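Local coordinates for transferrin binding protein B (Actinobacillus suis, PDB 3PQU), which probably binds host transferrin at the outer membrane surface as the lipoprotein part of a receptor for iron acquisition, at residues R116-V121 with A323-N328; V170-T175 with V235-K240; G244-N249 with Y264-D269; G272-G277 with N353-A358. One frame throughout, in Å; residues are numbered along the deposited sequence.

Contact 1: R116-V121 with A323-N328; sequences RNLQYV and AAKSEN
Asn-117 meets Lys-325 through its backbone: the carbonyl O of Asn-117 takes a hydrogen bond of 2.7 Å from Lys-325 NZ, which lies in the carbonyl plane at a C=O...N angle of 155°. Asn-117 is the centre of an inverse gamma turn, and Lys-325 reaches it with CG set between its own backbone N and carbonyl carbon (chi1 69°) and the chain extended from there on. Next along, Leu-118 crosses that lysine arm obliquely. Its CD2 packs against the root of the arm, 3.9 Å from Lys-325 CB, while the other branch, CD1, rests 4.0 Å from Ala-323 CB. One leucine fork thus covers two residues whose CB atoms both point from strand 318-326 toward the loop. This strand belongs to the antiparallel beta barrel of the N-lobe, and residues 116-120 form the end of the handle loop that leads into strand 121-128, so the contact joins handle to barrel. Past Leu-118, the backbone N atoms of Gln-119 and Tyr-120 are hydrogen-bonded by the carboxylate of Glu-306, on the neighbouring barrel strand 306-312. Val-121, the first residue of strand 121-128, directs its CB at the barrel. With CG1 anti to the backbone N (chi1 170°), that methyl comes to 3.8 Å from Ala-323 CB, which therefore touches both Val-121 and Leu-118.

Contact 2: V170-T175 with V235-K240; sequences VTYKGT and VDFDNK
The Phe-237 ring has Val-235 CG1 over the centre of one face, 3.3 Å above the plane, and receives Val-170 and Tyr-172 at its edge. Val-170 CG2 lies in the ring plane, 3.8 Å from Phe-237 CD2, and Tyr-172 OH comes tip to tip with the ring, 3.2 Å from Phe-237 CZ. Phe-299 meets the same phenylalanine, the ring planes at about 50°. The Tyr-172 ring has Phe-237 CZ at its own edge, and its CE2 lies obliquely 3.6 Å from Val-235 CG2. Beside these side chains, Val-170 and Val-235 form an antiparallel hydrogen-bonded pair, with Val-170 N to Val-235 O at 2.8 Å and Val-235 N to Val-170 O at 2.7 Å. The pair links strands 170-183 and 229-236 of the N-lobe barrel at the point where the second strand ends in the type I turn from Phe-237 to Lys-240. OD1 of Asp-236 accepts from Asn-239 N, an Asx motif, and OD2 takes a second bond from Asn-239 ND2. The side chains meet through apolar packing, while the two backbone bonds fix the strand register. The tyrosine hydroxyl, set at the edge of the Phe-237 ring, hydrogen-bonds to the carbonyl O of Ala-304, so a polar atom among carbon neighbours is still paired.

Contact 3: G244-N249 with Y264-D269; sequences GSLYRN and YSIEAD
A beta hairpin of the N-lobe barrel, strands 241-249 and 260-271, is joined here by two antiparallel hydrogen-bonded pairs, Gly-244 with Ile-266 and Leu-246 with Tyr-264, flanking the non-hydrogen-bonded pair Ser-245 with Ser-265. The strand axes approach to 4.5 Å, with their directions 152° apart. The bond from Leu-246 N to Tyr-264 O is 2.9 Å and fairly straight at 165°; the return bond from Tyr-264 N to Leu-246 O is weak. Gly-244 is gripped at both ends, its O accepting from Ile-266 N at 2.8 Å and its N donating to Ile-266 O in a more bent bond. On the face that carries Leu-246, Tyr-264 and Ile-266, the leucine crosses both partners. Its CD1 touches Tyr-264 CB and Ile-266 CD1, each at 3.9 Å, and its CG (chi1 -48°, anti to the carbonyl carbon) also lies against Ile-266 CD1. The Tyr-264 ring meets Phe-311 edge-to-face, and its OH is hydrogen-bonded to the carbonyl O of Thr-290. The other face holds the two serines, whose hydroxyls are bridged by a water 2.8 Å from Ser-245 OG and 3.0 Å from Ser-265 OG. The water donates to Ser-265 OG, which is also hydrogen-bonded to Glu-282; the two faces thus differ, apolar packing on one and a water-mediated polar link on the other.

Contact 4: G272-G277 with N353-A358; sequences GNRFRG and NNFGDA
Gly-272 and Gly-356 bring their backbones within 4.2 Å, CA to CA, where the turn between strands 260-271 and 274-281 of the N-lobe barrel meets a loop of the C-lobe handle. Both glycines suit the tight approach: Gly-272 has positive phi, and a CB on it would clash with Phe-355 O, as one on Gly-356 would with Gly-272 CA. Asn-273 then binds the loop twice. Its backbone N donates to Phe-355 O at 3.3 Å, from above the carbonyl plane, and its ND2 donates to Asn-354 O at 3.0 Å, in that carbonyl's plane and on a lone pair. The same ND2 also binds Ser-161 O, so the buried amide joins three parts of the chain. Asn-354 holds the loop in shape through an Asx turn, its OD1 accepting from Gly-356 N, while its ND2 donates to Asp-357 O. Arg-274 runs beside Phe-355, pointing the same way, with its chain bent at chi2 and chi3 and the guanidinium 63° from the ring plane. NH2 of Arg-274 forms a salt bridge with Glu-296, and NH1 a hydrogen bond with Tyr-300 OH. Arg-274 CD lies 3.9 Å from Phe-355 CD1, and Asn-273 OD1 sits in the ring plane at its edge, 3.7 Å from Phe-355 CD1.

How the contacts relate
From the N terminus, residues 116-121 of the N-lobe handle open the loop that contact 1 closes at 323-328, on a late barrel strand. Contacts 2 and 3 nest inside this loop in series, first 170-175 with 235-240, then the hairpin 244-249 with 264-269. Contact 4 opens inside it too, at 272-277, but ends at 353-358 in the C-lobe handle, so it crosses contact 1. All four reach the same curled antiparallel sheet of the N-lobe barrel: contacts 2 and 3 pair strands within it, while contacts 1 and 4 tie it to the handles of the N-lobe and C-lobe. Neighbouring strands also join contact 1 to 2, 2 to 3 and 3 to 4.

Contact 1: R116-V121 with A323-N328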
loop_
_atom_site.group_PDB
_atom_site.type_symbol
_atom_site.label_atom_id
_atom_site.label_comp_id
_atom_site.label_asym_id
_atom_site.label_seq_id
_atom_site.Cartn_x
_atom_site.Cartn_y
_atom_site.Cartn_z
ATOM N N ARG A 116 1.043 -19.060 -10.552
ATOM C CA ARG A 116 1.861 -18.048 -9.899
ATOM C C ARG A 116 1.491 -18.018 -8.426
ATOM O O ARG A 116 0.487 -17.432 -8.031
ATOM C CB ARG A 116 1.621 -16.682 -10.536
ATOM C CG ARG A 116 1.837 -16.644 -12.056
ATOM C CD ARG A 116 1.691 -15.219 -12.550
ATOM N NE ARG A 116 1.905 -15.088 -13.990
ATOM C CZ ARG A 116 1.996 -13.923 -14.618
ATOM N NH1 ARG A 116 1.899 -12.789 -13.923
ATOM N NH2 ARG A 116 2.176 -13.895 -15.935
ATOM N N ASN A 117 2.324 -18.643 -7.619
ATOM C CA ASN A 117 2.008 -18.877 -6.211
ATOM C C ASN A 117 2.398 -17.701 -5.329
ATOM O O ASN A 117 3.465 -17.717 -4.720
ATOM C CB ASN A 117 2.711 -20.151 -5.721
ATOM C CG ASN A 117 2.306 -20.543 -4.301
ATOM O OD1 ASN A 117 1.133 -20.472 -3.927
ATOM N ND2 ASN A 117 3.284 -20.978 -3.509
ATOM N N LEU A 118 1.536 -16.684 -5.278
ATOM C CA LEU A 118 1.741 -15.526 -4.409
ATOM C C LEU A 118 0.632 -15.503 -3.386
ATOM O O LEU A 118 -0.488 -15.924 -3.675
ATOM C CB LEU A 118 1.724 -14.226 -5.219
ATOM C CG LEU A 118 2.773 -14.198 -6.325
ATOM C CD1 LEU A 118 2.581 -12.986 -7.245
ATOM C CD2 LEU A 118 4.146 -14.206 -5.684
ATOM N N GLN A 119 0.931 -15.012 -2.191
ATOM C CA GLN A 119 -0.062 -15.008 -1.134
ATOM C C GLN A 119 -0.705 -13.639 -0.945
ATOM O O GLN A 119 -1.863 -13.547 -0.551
ATOM C CB GLN A 119 0.557 -15.486 0.194
ATOM C CG GLN A 119 -0.407 -15.400 1.355
ATOM C CD GLN A 119 0.139 -16.001 2.650
ATOM O OE1 GLN A 119 1.329 -16.320 2.762
ATOM N NE2 GLN A 119 -0.737 -16.159 3.634
ATOM N N TYR A 120 0.044 -12.579 -1.226
ATOM C CA TYR A 120 -0.406 -11.225 -0.930
ATOM C C TYR A 120 -0.605 -10.379 -2.195
ATOM O O TYR A 120 -1.139 -9.280 -2.148
ATOM C CB TYR A 120 0.598 -10.540 0.008
ATOM C CG TYR A 120 0.746 -11.261 1.336
ATOM C CD1 TYR A 120 -0.222 -11.121 2.331
ATOM C CD2 TYR A 120 1.841 -12.080 1.594
ATOM C CE1 TYR A 120 -0.111 -11.787 3.552
ATOM C CE2 TYR A 120 1.966 -12.756 2.830
ATOM C CZ TYR A 120 0.982 -12.598 3.794
ATOM O OH TYR A 120 1.084 -13.240 5.010
ATOM N N VAL A 121 -0.161 -10.896 -3.323
ATOM C CA VAL A 121 -0.136 -10.105 -4.544
ATOM C C VAL A 121 -0.775 -10.866 -5.694
ATOM O O VAL A 121 -0.708 -12.099 -5.736
ATOM C CB VAL A 121 1.318 -9.735 -4.898
ATOM C CG1 VAL A 121 1.393 -9.137 -6.281
ATOM C CG2 VAL A 121 1.883 -8.777 -3.846
ATOM N N ALA A 323 5.868 -8.609 -10.238
ATOM C CA ALA A 323 5.513 -9.132 -8.928
ATOM C C ALA A 323 6.496 -10.241 -8.624
ATOM O O ALA A 323 6.877 -10.984 -9.515
ATOM C CB ALA A 323 4.084 -9.687 -8.923
ATOM N N ALA A 324 6.904 -10.356 -7.370
ATOM C CA ALA A 324 7.909 -11.352 -7.016
ATOM C C ALA A 324 7.834 -11.670 -5.516
ATOM O O ALA A 324 7.306 -10.878 -4.727
ATOM C CB ALA A 324 9.308 -10.820 -7.389
ATOM N N LYS A 325 8.351 -12.824 -5.121
ATOM C CA LYS A 325 8.366 -13.169 -3.709
ATOM C C LYS A 325 9.733 -13.663 -3.299
ATOM O O LYS A 325 10.495 -14.144 -4.126
ATOM C CB LYS A 325 7.302 -14.210 -3.369
ATOM C CG LYS A 325 7.541 -15.583 -3.915
ATOM C CD LYS A 325 6.572 -16.568 -3.275
ATOM C CE LYS A 325 6.578 -17.895 -4.030
ATOM N NZ LYS A 325 5.557 -18.877 -3.529
ATOM N N SER A 326 10.046 -13.522 -2.017
ATOM C CA SER A 326 11.322 -13.971 -1.521
ATOM C C SER A 326 11.114 -15.358 -0.974
ATOM O O SER A 326 9.976 -15.780 -0.741
ATOM C CB SER A 326 11.837 -13.050 -0.418
ATOM O OG SER A 326 11.004 -13.114 0.724
ATOM N N GLU A 327 12.213 -16.076 -0.815
ATOM C CA GLU A 327 12.165 -17.306 -0.061
ATOM C C GLU A 327 12.106 -16.838 1.378
ATOM O O GLU A 327 12.685 -15.821 1.745
ATOM C CB GLU A 327 13.347 -18.228 -0.359
ATOM C CG GLU A 327 14.702 -17.719 0.080
ATOM C CD GLU A 327 15.839 -18.573 -0.473
ATOM O OE1 GLU A 327 15.606 -19.312 -1.454
ATOM O OE2 GLU A 327 16.964 -18.501 0.068
ATOM N N ASN A 328 11.390 -17.605 2.176
ATOM C CA ASN A 328 10.646 -17.120 3.332
ATOM C C ASN A 328 11.393 -16.401 4.457
ATOM O O ASN A 328 12.362 -15.679 4.230
ATOM C CB ASN A 328 9.826 -18.281 3.902
ATOM C CG ASN A 328 10.698 -19.407 4.429
ATOM O OD1 ASN A 328 11.771 -19.167 4.986
ATOM N ND2 ASN A 328 10.238 -20.642 4.264
#

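Contact 2: V170-T175 with V235-K240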
loop_
_atom_site.group_PDB
_atom_site.type_symbol
_atom_site.label_atom_id
_atom_site.label_comp_id
_atom_site.label_asym_id
_atom_site.label_seq_id
_atom_site.Cartn_x
_atom_site.Cartn_y
_atom_site.Cartn_z
ATOM N N VAL A 170 18.458 -9.402 -0.133
ATOM C CA VAL A 170 17.358 -10.359 -0.108
ATOM C C VAL A 170 16.832 -10.497 -1.531
ATOM O O VAL A 170 16.489 -9.495 -2.167
ATOM C CB VAL A 170 16.222 -9.902 0.824
ATOM C CG1 VAL A 170 15.074 -10.923 0.810
ATOM C CG2 VAL A 170 16.750 -9.692 2.253
ATOM N N THR A 171 16.777 -11.731 -2.028
ATOM C CA THR A 171 16.367 -12.003 -3.408
ATOM C C THR A 171 14.879 -12.317 -3.499
ATOM O O THR A 171 14.367 -13.092 -2.693
ATOM C CB THR A 171 17.163 -13.185 -4.013
ATOM O OG1 THR A 171 18.523 -12.789 -4.164
ATOM C CG2 THR A 171 16.611 -13.568 -5.401
ATOM N N TYR A 172 14.195 -11.689 -4.458
ATOM C CA TYR A 172 12.789 -11.971 -4.768
ATOM C C TYR A 172 12.745 -12.454 -6.198
ATOM O O TYR A 172 13.461 -11.912 -7.045
ATOM C CB TYR A 172 11.912 -10.706 -4.684
ATOM C CG TYR A 172 11.746 -10.145 -3.287
ATOM C CD1 TYR A 172 10.545 -10.267 -2.598
ATOM C CD2 TYR A 172 12.799 -9.513 -2.651
ATOM C CE1 TYR A 172 10.404 -9.756 -1.306
ATOM C CE2 TYR A 172 12.668 -9.005 -1.367
ATOM C CZ TYR A 172 11.481 -9.129 -0.700
ATOM O OH TYR A 172 11.389 -8.623 0.579
ATOM N N LYS A 173 11.904 -13.448 -6.473
ATOM C CA LYS A 173 11.729 -13.951 -7.838
ATOM C C LYS A 173 10.260 -13.987 -8.225
ATOM O O LYS A 173 9.397 -14.270 -7.388
ATOM C CB LYS A 173 12.322 -15.352 -7.973
ATOM C CG LYS A 173 13.817 -15.446 -7.737
ATOM C CD LYS A 173 14.307 -16.887 -7.933
ATOM C CE LYS A 173 15.803 -16.919 -8.204
ATOM N NZ LYS A 173 16.284 -18.316 -8.440
ATOM N N GLY A 174 9.975 -13.721 -9.496
ATOM C CA GLY A 174 8.596 -13.675 -9.964
ATOM C C GLY A 174 8.455 -13.436 -11.466
ATOM O O GLY A 174 9.211 -13.957 -12.282
ATOM N N THR A 175 7.481 -12.619 -11.831
ATOM C CA THR A 175 7.175 -12.392 -13.230
ATOM C C THR A 175 7.138 -10.901 -13.532
ATOM O O THR A 175 7.304 -10.065 -12.639
ATOM C CB THR A 175 5.778 -12.956 -13.588
ATOM O OG1 THR A 175 4.793 -12.337 -12.754
ATOM C CG2 THR A 175 5.729 -14.484 -13.403
ATOM N N VAL A 235 17.316 -7.068 -3.110
ATOM C CA VAL A 235 16.952 -5.921 -2.284
ATOM C C VAL A 235 17.957 -5.707 -1.153
ATOM O O VAL A 235 18.211 -6.615 -0.362
ATOM C CB VAL A 235 15.536 -6.063 -1.678
ATOM C CG1 VAL A 235 15.221 -4.848 -0.800
ATOM C CG2 VAL A 235 14.486 -6.237 -2.775
ATOM N N ASP A 236 18.519 -4.505 -1.074
ATOM C CA ASP A 236 19.456 -4.162 0.002
ATOM C C ASP A 236 18.688 -3.332 1.025
ATOM O O ASP A 236 18.661 -2.098 0.957
ATOM C CB ASP A 236 20.640 -3.371 -0.569
ATOM C CG ASP A 236 21.692 -2.993 0.493
ATOM O OD1 ASP A 236 21.422 -3.041 1.719
ATOM O OD2 ASP A 236 22.800 -2.603 0.081
ATOM N N PHE A 237 18.038 -4.008 1.961
ATOM C CA PHE A 237 17.159 -3.314 2.894
ATOM C C PHE A 237 17.937 -2.362 3.802
ATOM O O PHE A 237 17.473 -1.258 4.101
ATOM C CB PHE A 237 16.335 -4.311 3.721
ATOM C CG PHE A 237 15.177 -4.930 2.959
ATOM C CD1 PHE A 237 14.016 -4.196 2.699
ATOM C CD2 PHE A 237 15.242 -6.249 2.523
ATOM C CE1 PHE A 237 12.947 -4.765 1.997
ATOM C CE2 PHE A 237 14.184 -6.834 1.828
ATOM C CZ PHE A 237 13.025 -6.086 1.561
ATOM N N ASP A 238 19.124 -2.776 4.231
ATOM C CA ASP A 238 19.944 -1.929 5.105
ATOM C C ASP A 238 20.338 -0.586 4.462
ATOM O O ASP A 238 20.443 0.423 5.154
ATOM C CB ASP A 238 21.178 -2.694 5.600
ATOM C CG ASP A 238 20.818 -3.828 6.553
ATOM O OD1 ASP A 238 19.624 -3.958 6.916
ATOM O OD2 ASP A 238 21.729 -4.591 6.939
ATOM N N ASN A 239 20.540 -0.570 3.144
ATOM C CA ASN A 239 20.865 0.668 2.434
ATOM C C ASN A 239 19.657 1.283 1.696
ATOM O O ASN A 239 19.791 2.260 0.956
ATOM C CB ASN A 239 22.055 0.459 1.483
ATOM C CG ASN A 239 23.383 0.346 2.229
ATOM O OD1 ASN A 239 23.633 1.081 3.184
ATOM N ND2 ASN A 239 24.235 -0.578 1.799
ATOM N N LYS A 240 18.479 0.707 1.907
ATOM C CA LYS A 240 17.256 1.251 1.321
ATOM C C LYS A 240 17.306 1.336 -0.204
ATOM O O LYS A 240 16.856 2.331 -0.791
ATOM C CB LYS A 240 17.002 2.653 1.870
ATOM C CG LYS A 240 16.783 2.716 3.377
ATOM C CD LYS A 240 15.599 1.862 3.786
ATOM C CE LYS A 240 15.235 2.057 5.255
ATOM N NZ LYS A 240 14.144 1.122 5.666
#

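Contact 3: G244-N249 with Y264-D269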
loop_
_atom_site.group_PDB
_atom_site.type_symbol
_atom_site.label_atom_id
_atom_site.label_comp_id
_atom_site.label_asym_id
_atom_site.label_seq_id
_atom_site.Cartn_x
_atom_site.Cartn_y
_atom_site.Cartn_z
ATOM N N GLY A 244 17.312 -5.024 -10.045
ATOM C CA GLY A 244 16.653 -6.195 -10.585
ATOM C C GLY A 244 16.801 -6.320 -12.083
ATOM O O GLY A 244 17.385 -5.455 -12.744
ATOM N N SER A 245 16.233 -7.393 -12.614
ATOM C CA SER A 245 16.344 -7.727 -14.027
ATOM C C SER A 245 15.021 -8.308 -14.517
ATOM O O SER A 245 14.369 -9.067 -13.797
ATOM C CB SER A 245 17.458 -8.776 -14.202
ATOM O OG SER A 245 18.722 -8.206 -13.942
ATOM N N LEU A 246 14.633 -7.977 -15.739
ATOM C CA LEU A 246 13.450 -8.585 -16.338
ATOM C C LEU A 246 13.838 -9.303 -17.614
ATOM O O LEU A 246 14.490 -8.711 -18.482
ATOM C CB LEU A 246 12.386 -7.522 -16.654
ATOM C CG LEU A 246 12.069 -6.519 -15.530
ATOM C CD1 LEU A 246 11.023 -5.509 -16.014
ATOM C CD2 LEU A 246 11.563 -7.246 -14.307
ATOM N N TYR A 247 13.398 -10.559 -17.737
ATOM C CA TYR A 247 13.825 -11.444 -18.815
ATOM C C TYR A 247 12.665 -11.912 -19.683
ATOM O O TYR A 247 11.543 -12.081 -19.195
ATOM C CB TYR A 247 14.493 -12.699 -18.231
ATOM C CG TYR A 247 15.748 -12.435 -17.442
ATOM C CD1 TYR A 247 16.991 -12.415 -18.074
ATOM C CD2 TYR A 247 15.702 -12.244 -16.061
ATOM C CE1 TYR A 247 18.166 -12.179 -17.352
ATOM C CE2 TYR A 247 16.867 -12.020 -15.329
ATOM C CZ TYR A 247 18.092 -11.990 -15.980
ATOM O OH TYR A 247 19.243 -11.771 -15.259
ATOM N N ARG A 248 12.951 -12.138 -20.961
ATOM C CA ARG A 248 12.016 -12.797 -21.875
ATOM C C ARG A 248 12.562 -14.184 -22.166
ATOM O O ARG A 248 13.707 -14.344 -22.629
ATOM C CB ARG A 248 11.857 -11.991 -23.181
ATOM C CG ARG A 248 10.906 -12.611 -24.234
ATOM C CD ARG A 248 11.087 -11.948 -25.611
ATOM N NE ARG A 248 10.101 -12.382 -26.604
ATOM C CZ ARG A 248 10.300 -13.372 -27.476
ATOM N NH1 ARG A 248 11.441 -14.039 -27.477
ATOM N NH2 ARG A 248 9.359 -13.697 -28.351
ATOM N N ASN A 249 11.756 -15.196 -21.878
ATOM C CA ASN A 249 12.184 -16.585 -22.064
ATOM C C ASN A 249 11.512 -17.187 -23.290
ATOM O O ASN A 249 10.345 -17.568 -23.231
ATOM C CB ASN A 249 11.850 -17.390 -20.805
ATOM C CG ASN A 249 12.524 -16.820 -19.578
ATOM O OD1 ASN A 249 13.743 -16.886 -19.456
ATOM N ND2 ASN A 249 11.745 -16.227 -18.682
ATOM N N TYR A 264 15.274 -5.628 -19.414
ATOM C CA TYR A 264 15.410 -4.454 -18.536
ATOM C C TYR A 264 16.284 -4.711 -17.318
ATOM O O TYR A 264 16.317 -5.833 -16.791
ATOM C CB TYR A 264 14.038 -4.019 -18.024
ATOM C CG TYR A 264 13.207 -3.207 -18.974
ATOM C CD1 TYR A 264 13.469 -1.848 -19.179
ATOM C CD2 TYR A 264 12.131 -3.786 -19.648
ATOM C CE1 TYR A 264 12.696 -1.104 -20.063
ATOM C CE2 TYR A 264 11.362 -3.065 -20.503
ATOM C CZ TYR A 264 11.636 -1.719 -20.711
ATOM O OH TYR A 264 10.837 -1.011 -21.568
ATOM N N SER A 265 16.978 -3.664 -16.879
ATOM C CA SER A 265 17.608 -3.612 -15.552
ATOM C C SER A 265 16.821 -2.614 -14.718
ATOM O O SER A 265 16.361 -1.595 -15.221
ATOM C CB SER A 265 19.085 -3.120 -15.604
ATOM O OG SER A 265 19.926 -4.017 -16.308
ATOM N N ILE A 266 16.724 -2.851 -13.424
ATOM C CA ILE A 266 15.915 -1.961 -12.606
ATOM C C ILE A 266 16.723 -1.436 -11.429
ATOM O O ILE A 266 17.551 -2.154 -10.868
ATOM C CB ILE A 266 14.656 -2.711 -12.111
ATOM C CG1 ILE A 266 13.677 -2.901 -13.276
ATOM C CG2 ILE A 266 14.022 -1.985 -10.945
ATOM C CD1 ILE A 266 12.437 -3.655 -12.904
ATOM N N GLU A 267 16.524 -0.169 -11.075
ATOM C CA GLU A 267 17.126 0.343 -9.856
ATOM C C GLU A 267 16.087 1.184 -9.140
ATOM O O GLU A 267 15.265 1.849 -9.784
ATOM C CB GLU A 267 18.427 1.132 -10.136
ATOM C CG GLU A 267 18.248 2.367 -11.003
ATOM C CD GLU A 267 19.545 3.145 -11.190
ATOM O OE1 GLU A 267 20.629 2.547 -11.011
ATOM O OE2 GLU A 267 19.479 4.352 -11.515
ATOM N N ALA A 268 16.095 1.137 -7.808
ATOM C CA ALA A 268 15.105 1.895 -7.048
ATOM C C ALA A 268 15.563 2.154 -5.619
ATOM O O ALA A 268 16.414 1.441 -5.091
ATOM C CB ALA A 268 13.726 1.179 -7.076
ATOM N N ASP A 269 15.020 3.207 -5.025
ATOM C CA ASP A 269 15.286 3.545 -3.634
ATOM C C ASP A 269 14.019 3.345 -2.808
ATOM O O ASP A 269 12.910 3.644 -3.266
ATOM C CB ASP A 269 15.741 5.007 -3.497
ATOM C CG ASP A 269 17.056 5.283 -4.217
ATOM O OD1 ASP A 269 18.009 4.496 -4.051
ATOM O OD2 ASP A 269 17.130 6.291 -4.952
HETATM O O HOH W 1 20.750 -6.426 -14.681
#

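Contact 4: G272-G277 with N353-A358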
loop_
_atom_site.group_PDB
_atom_site.type_symbol
_atom_site.label_atom_id
_atom_site.label_comp_id
_atom_site.label_asym_id
_atom_site.label_seq_id
_atom_site.Cartn_x
_atom_site.Cartn_y
_atom_site.Cartn_z
ATOM N N GLY A 272 9.567 4.353 3.184
ATOM C CA GLY A 272 8.464 3.670 3.827
ATOM C C GLY A 272 8.470 2.219 3.351
ATOM O O GLY A 272 9.529 1.583 3.327
ATOM N N ASN A 273 7.310 1.687 2.963
ATOM C CA ASN A 273 7.276 0.343 2.358
ATOM C C ASN A 273 7.186 0.390 0.830
ATOM O O ASN A 273 6.792 -0.586 0.188
ATOM C CB ASN A 273 6.159 -0.530 2.939
ATOM C CG ASN A 273 4.773 0.123 2.825
ATOM O OD1 ASN A 273 4.494 0.845 1.880
ATOM N ND2 ASN A 273 3.913 -0.122 3.807
ATOM N N ARG A 274 7.560 1.525 0.250
ATOM C CA ARG A 274 7.488 1.703 -1.205
ATOM C C ARG A 274 8.872 1.864 -1.795
ATOM O O ARG A 274 9.845 2.080 -1.072
ATOM C CB ARG A 274 6.651 2.942 -1.526
ATOM C CG ARG A 274 5.231 2.881 -0.944
ATOM C CD ARG A 274 4.451 1.661 -1.433
ATOM N NE ARG A 274 3.973 1.794 -2.823
ATOM C CZ ARG A 274 3.058 1.005 -3.384
ATOM N NH1 ARG A 274 2.501 0.023 -2.681
ATOM N NH2 ARG A 274 2.698 1.186 -4.658
ATOM N N PHE A 275 8.965 1.769 -3.113
ATOM C CA PHE A 275 10.212 2.078 -3.785
ATOM C C PHE A 275 9.947 2.850 -5.070
ATOM O O PHE A 275 8.882 2.725 -5.670
ATOM C CB PHE A 275 11.047 0.793 -4.037
ATOM C CG PHE A 275 10.257 -0.338 -4.638
ATOM C CD1 PHE A 275 10.125 -0.464 -6.012
ATOM C CD2 PHE A 275 9.642 -1.275 -3.822
ATOM C CE1 PHE A 275 9.387 -1.508 -6.558
ATOM C CE2 PHE A 275 8.902 -2.332 -4.360
ATOM C CZ PHE A 275 8.770 -2.436 -5.730
ATOM N N ARG A 276 10.917 3.664 -5.469
ATOM C CA ARG A 276 10.776 4.541 -6.627
ATOM C C ARG A 276 12.075 4.512 -7.383
ATOM O O ARG A 276 13.133 4.656 -6.765
ATOM C CB ARG A 276 10.526 5.983 -6.185
ATOM C CG ARG A 276 9.344 6.200 -5.254
ATOM C CD ARG A 276 9.308 7.643 -4.695
ATOM N NE ARG A 276 8.432 7.737 -3.523
ATOM C CZ ARG A 276 8.647 8.548 -2.497
ATOM N NH1 ARG A 276 9.708 9.336 -2.498
ATOM N NH2 ARG A 276 7.804 8.569 -1.471
ATOM N N GLY A 277 12.009 4.354 -8.711
ATOM C CA GLY A 277 13.218 4.371 -9.524
ATOM C C GLY A 277 12.996 4.376 -11.026
ATOM O O GLY A 277 12.104 5.053 -11.555
ATOM N N ASN A 353 -4.314 0.245 6.235
ATOM C CA ASN A 353 -3.364 0.429 5.162
ATOM C C ASN A 353 -2.559 1.702 5.372
ATOM O O ASN A 353 -3.123 2.776 5.540
ATOM C CB ASN A 353 -4.085 0.486 3.817
ATOM C CG ASN A 353 -4.731 -0.834 3.466
ATOM O OD1 ASN A 353 -4.170 -1.894 3.738
ATOM N ND2 ASN A 353 -5.917 -0.779 2.868
ATOM N N ASN A 354 -1.239 1.582 5.350
ATOM C CA ASN A 354 -0.375 2.759 5.375
ATOM C C ASN A 354 0.922 2.525 4.595
ATOM O O ASN A 354 1.456 1.410 4.597
ATOM C CB ASN A 354 -0.071 3.133 6.819
ATOM C CG ASN A 354 0.613 4.467 6.937
ATOM O OD1 ASN A 354 1.832 4.570 6.796
ATOM N ND2 ASN A 354 -0.168 5.502 7.186
ATOM N N PHE A 355 1.430 3.566 3.936
ATOM C CA PHE A 355 2.600 3.401 3.063
ATOM C C PHE A 355 3.887 3.980 3.664
ATOM O O PHE A 355 4.946 3.953 3.041
ATOM C CB PHE A 355 2.335 4.001 1.672
ATOM C CG PHE A 355 1.175 3.367 0.944
ATOM C CD1 PHE A 355 1.190 2.017 0.623
ATOM C CD2 PHE A 355 0.080 4.126 0.564
ATOM C CE1 PHE A 355 0.133 1.437 -0.039
ATOM C CE2 PHE A 355 -0.980 3.551 -0.111
ATOM C CZ PHE A 355 -0.956 2.201 -0.412
ATOM N N GLY A 356 3.793 4.501 4.882
ATOM C CA GLY A 356 4.949 5.102 5.518
ATOM C C GLY A 356 4.789 6.581 5.789
ATOM O O GLY A 356 5.744 7.249 6.196
ATOM N N ASP A 357 3.585 7.100 5.553
ATOM C CA ASP A 357 3.255 8.470 5.941
ATOM C C ASP A 357 2.114 8.470 6.957
ATOM O O ASP A 357 0.960 8.219 6.604
ATOM C CB ASP A 357 2.890 9.296 4.705
ATOM C CG ASP A 357 2.628 10.764 5.033
ATOM O OD1 ASP A 357 2.637 11.127 6.226
ATOM O OD2 ASP A 357 2.409 11.554 4.085
ATOM N N ALA A 358 2.445 8.755 8.217
ATOM C CA ALA A 358 1.481 8.690 9.315
ATOM C C ALA A 358 0.483 9.842 9.296
ATOM O O ALA A 358 -0.512 9.812 10.014
ATOM C CB ALA A 358 2.210 8.646 10.673
#